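Sodium/sialic acid symporter SiaT (Proteus mirabilis, PDB 5NV9) couples the uptake of the sialic acid N-acetylneuraminic acid across the bacterial inner membrane to the inward flow of sodium ions. Local coordinates at residues A[151-155]-A[156-160]; A[308-312]-A[313-317]. All coordinates share one frame; numbering follows the deposited sequence.

Contact 1: A[151-155]-A[156-160]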
# COMPACT_ATOMS: atom_id res chain seq x y z
N MSE A 151 -5.88 21.74 -11.76
CA MSE A 151 -7.25 21.31 -12.07
C MSE A 151 -8.23 22.45 -12.08
O MSE A 151 -9.30 22.34 -12.68
CB MSE A 151 -7.78 20.26 -11.10
CG MSE A 151 -6.90 19.01 -10.94
SE MSE A 151 -7.17 17.70 -12.39
CE MSE A 151 -5.78 18.47 -13.57
N GLY A 152 -7.93 23.54 -11.40
CA GLY A 152 -8.85 24.67 -11.32
C GLY A 152 -10.04 24.49 -10.40
O GLY A 152 -11.07 25.17 -10.54
N ILE A 153 -9.94 23.56 -9.45
CA ILE A 153 -11.00 23.44 -8.45
C ILE A 153 -10.45 23.52 -7.05
O ILE A 153 -9.24 23.36 -6.81
CB ILE A 153 -11.86 22.17 -8.65
CG1 ILE A 153 -10.96 20.94 -8.90
CG2 ILE A 153 -12.85 22.39 -9.80
CD1 ILE A 153 -11.69 19.61 -8.85
N ASP A 154 -11.34 23.81 -6.12
CA ASP A 154 -10.96 23.84 -4.72
C ASP A 154 -10.45 22.45 -4.25
O ASP A 154 -11.01 21.41 -4.64
CB ASP A 154 -12.14 24.28 -3.85
CG ASP A 154 -11.68 24.81 -2.50
OD1 ASP A 154 -11.22 25.95 -2.48
OD2 ASP A 154 -11.70 24.08 -1.49
N PRO A 155 -9.43 22.44 -3.36
CA PRO A 155 -8.97 21.22 -2.69
C PRO A 155 -10.08 20.32 -2.18
O PRO A 155 -10.01 19.11 -2.38
CB PRO A 155 -8.18 21.76 -1.50
CG PRO A 155 -7.61 23.02 -1.98
CD PRO A 155 -8.63 23.61 -2.95
N VAL A 156 -11.12 20.90 -1.59
CA VAL A 156 -12.21 20.10 -1.01
C VAL A 156 -13.08 19.37 -2.02
O VAL A 156 -13.50 18.26 -1.77
CB VAL A 156 -13.04 20.95 -0.05
CG1 VAL A 156 -14.30 20.20 0.38
CG2 VAL A 156 -12.15 21.35 1.14
N VAL A 157 -13.33 19.98 -3.18
CA VAL A 157 -14.02 19.32 -4.25
C VAL A 157 -13.19 18.13 -4.77
O VAL A 157 -13.68 17.02 -5.03
CB VAL A 157 -14.30 20.30 -5.40
CG1 VAL A 157 -14.89 19.56 -6.58
CG2 VAL A 157 -15.20 21.44 -4.92
N LEU A 158 -11.90 18.37 -4.87
CA LEU A 158 -10.98 17.34 -5.26
C LEU A 158 -11.02 16.16 -4.26
O LEU A 158 -10.98 14.97 -4.64
CB LEU A 158 -9.60 17.95 -5.38
CG LEU A 158 -8.55 17.54 -6.40
CD1 LEU A 158 -9.09 17.39 -7.83
CD2 LEU A 158 -7.46 18.60 -6.41
N ILE A 159 -11.15 16.48 -2.98
CA ILE A 159 -11.27 15.45 -1.97
C ILE A 159 -12.60 14.70 -2.10
O ILE A 159 -12.65 13.49 -1.81
CB ILE A 159 -11.09 16.04 -0.56
CG1 ILE A 159 -9.65 16.48 -0.42
CG2 ILE A 159 -11.46 15.04 0.50
CD1 ILE A 159 -9.34 17.29 0.82
N VAL A 160 -13.67 15.42 -2.51
CA VAL A 160 -14.96 14.79 -2.75
C VAL A 160 -14.79 13.78 -3.88
O VAL A 160 -15.28 12.67 -3.77
CB VAL A 160 -16.03 15.78 -3.16
CG1 VAL A 160 -17.22 15.02 -3.69
CG2 VAL A 160 -16.48 16.61 -1.98

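Contact 2: A[308-312]-A[313-317]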
# COMPACT_ATOMS: atom_id res chain seq x y z
N ALA A 308 12.38 28.69 -11.71
CA ALA A 308 13.41 28.52 -10.66
C ALA A 308 12.72 28.25 -9.31
O ALA A 308 11.62 28.75 -9.06
CB ALA A 308 14.32 29.73 -10.57
N GLY A 309 13.34 27.45 -8.46
CA GLY A 309 12.69 27.02 -7.20
C GLY A 309 11.44 26.14 -7.34
O GLY A 309 10.63 26.04 -6.41
N PHE A 310 11.24 25.50 -8.50
CA PHE A 310 10.12 24.57 -8.65
C PHE A 310 10.34 23.29 -7.80
O PHE A 310 11.39 22.66 -7.91
CB PHE A 310 9.93 24.22 -10.13
CG PHE A 310 8.60 23.56 -10.41
CD1 PHE A 310 7.44 24.30 -10.40
CD2 PHE A 310 8.52 22.18 -10.62
CE1 PHE A 310 6.21 23.70 -10.62
CE2 PHE A 310 7.29 21.58 -10.84
CZ PHE A 310 6.14 22.33 -10.83
N ASN A 311 9.38 22.92 -6.94
CA ASN A 311 9.47 21.66 -6.17
C ASN A 311 9.54 20.44 -7.10
O ASN A 311 8.67 20.27 -7.97
CB ASN A 311 8.27 21.49 -5.25
CG ASN A 311 8.47 20.34 -4.25
OD1 ASN A 311 8.54 19.16 -4.61
ND2 ASN A 311 8.57 20.70 -2.98
N THR A 312 10.56 19.58 -6.91
CA THR A 312 10.78 18.44 -7.83
C THR A 312 9.67 17.36 -7.75
O THR A 312 9.51 16.52 -8.68
CB THR A 312 12.19 17.83 -7.76
OG1 THR A 312 12.49 17.33 -6.46
CG2 THR A 312 13.22 18.85 -8.11
N GLY A 313 8.88 17.39 -6.68
CA GLY A 313 7.72 16.51 -6.61
C GLY A 313 6.62 16.88 -7.58
O GLY A 313 5.77 16.05 -7.89
N GLY A 314 6.63 18.10 -8.13
CA GLY A 314 5.60 18.49 -9.10
C GLY A 314 6.00 18.38 -10.57
O GLY A 314 5.25 18.77 -11.45
N ILE A 315 7.20 17.86 -10.85
CA ILE A 315 7.71 17.82 -12.23
C ILE A 315 6.95 16.82 -13.07
O ILE A 315 6.58 17.15 -14.19
CB ILE A 315 9.25 17.58 -12.32
CG1 ILE A 315 9.99 18.86 -11.96
CG2 ILE A 315 9.74 17.25 -13.72
CD1 ILE A 315 11.44 18.60 -11.56
N LEU A 316 6.66 15.64 -12.55
CA LEU A 316 5.80 14.74 -13.29
C LEU A 316 4.43 15.35 -13.65
O LEU A 316 4.06 15.37 -14.83
CB LEU A 316 5.66 13.37 -12.63
CG LEU A 316 4.62 12.42 -13.25
CD1 LEU A 316 4.80 12.21 -14.77
CD2 LEU A 316 4.63 11.10 -12.50
N PRO A 317 3.65 15.82 -12.66
CA PRO A 317 2.37 16.42 -13.03
C PRO A 317 2.47 17.63 -13.95
O PRO A 317 1.57 17.87 -14.76
CB PRO A 317 1.77 16.88 -11.70
CG PRO A 317 2.69 16.43 -10.61
CD PRO A 317 3.76 15.58 -11.21
O HOH W 1 8.46 14.46 -10.46

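Contact 1: A[151-155]-A[156-160]
Leu158 N donates to Asp154 O at 3.2 Å, nearly straight. This is the first i to i+4 bond of helix 155-203, accepted by the residue just before it. The second bond of the series runs from Ile159 N to Pro155 O, 2.9 Å long. Val157 N also leans on Asp154 O, but weakly and at a poor angle. Before this helix begins, the chain leaves helix 118-151 at Gly152, where phi is positive, and Ile153 is extended.

Asp154 is the N-cap. Its CG stands anti to the backbone N (chi1 -159°), beside the carbonyl carbon, and this turns the carboxylate to the N-terminal end of the helix. There OD2 accepts from Val156 N at 3.2 Å. The bond is straight, uses the anti side of the carboxylate and lies 32° out of its plane. It closes an Asx turn. The negative group here is probably also favourable for the helix dipole. Pro155 holds the first helical position, where its missing N-H costs no helical bond.

Apolar side chains close the bend on another side. Ile153 crosses Leu158 and Val157 at about right angles. Its CG1 sits between the backbone N and the carbonyl carbon (chi1 46°), and CD1 is carried forward to the helix. CD1 meets Leu158 CD1 at 3.6 Å and Val157 CG1 at 3.9 Å. The same Leu158 CD1 touches CG of Met151, a selenomethionine here, at 4.1 Å.

The contact is a short periplasmic turn that leads from helix 118-151 into the transmembrane helix 155-203. Pro155 packs on Arg148 and Ile159 on Val144, both of helix 118-151. Both also touch Val396 of helix 370-398. Met151 O is hydrogen-bonded to Tyr11 OH of helix 8-29.

Contact 2: A[308-312]-A[313-317]
Asn311 has its CG anti to the backbone N (chi1 -169°), and this brings OD1 round to Gly313 N. The bond is 2.7 Å long and lies in the plane of the amide carbonyl. Residues 311-313 thus form an Asx turn. The next amide, Gly314 N, donates to Asn311 O at 3.0 Å from above the carbonyl plane. One residue thus grips two successive amides with side chain and backbone. A weak bond of 3.4 Å from Ile315 N to Thr312 O continues the 3-10 turn into helix 315-323. A water donates to Thr312 O and accepts from Leu316 N, bridging two residues four apart at the helix start.

In Phe310, too, CG lies opposite the backbone N (chi1 -165°), and the ring reaches Gly314 and Ile315 edge-on. Its CE2 lies 3.5 Å from Gly314 C, with Gly314 O in the ring plane. Phe310 CD2 touches Ile315 CG1 at 3.9 Å. Thr312 CG2 lies alongside Ile315 CD1.

This periplasmic loop leads from helix 267-301 into helix 315-323. Ile315 and Leu316 pack between helix 61-73, on Tyr72 and Phe64 respectively, and helix 267-301, on Leu295.

In the fold
Contacts 1 and 2 follow one another in the chain and do not touch. Their centres are 20 Å apart and their nearest atoms about 7 Å. Each lies 24 Å from the centre of the chain, on the same side of it. Both lie where a periplasmic loop runs into a helix. In each, an Asp or Asn side chain accepts from the amide two residues on; in contact 1 this is an N-cap. Neither is part of a binding site, but helix 155-203 and the helix 61-73 packed on contact 2 each carry site residues. The first holds Asp182 of a sodium site. The second holds Thr63 of the sialic acid pocket, next to Phe64.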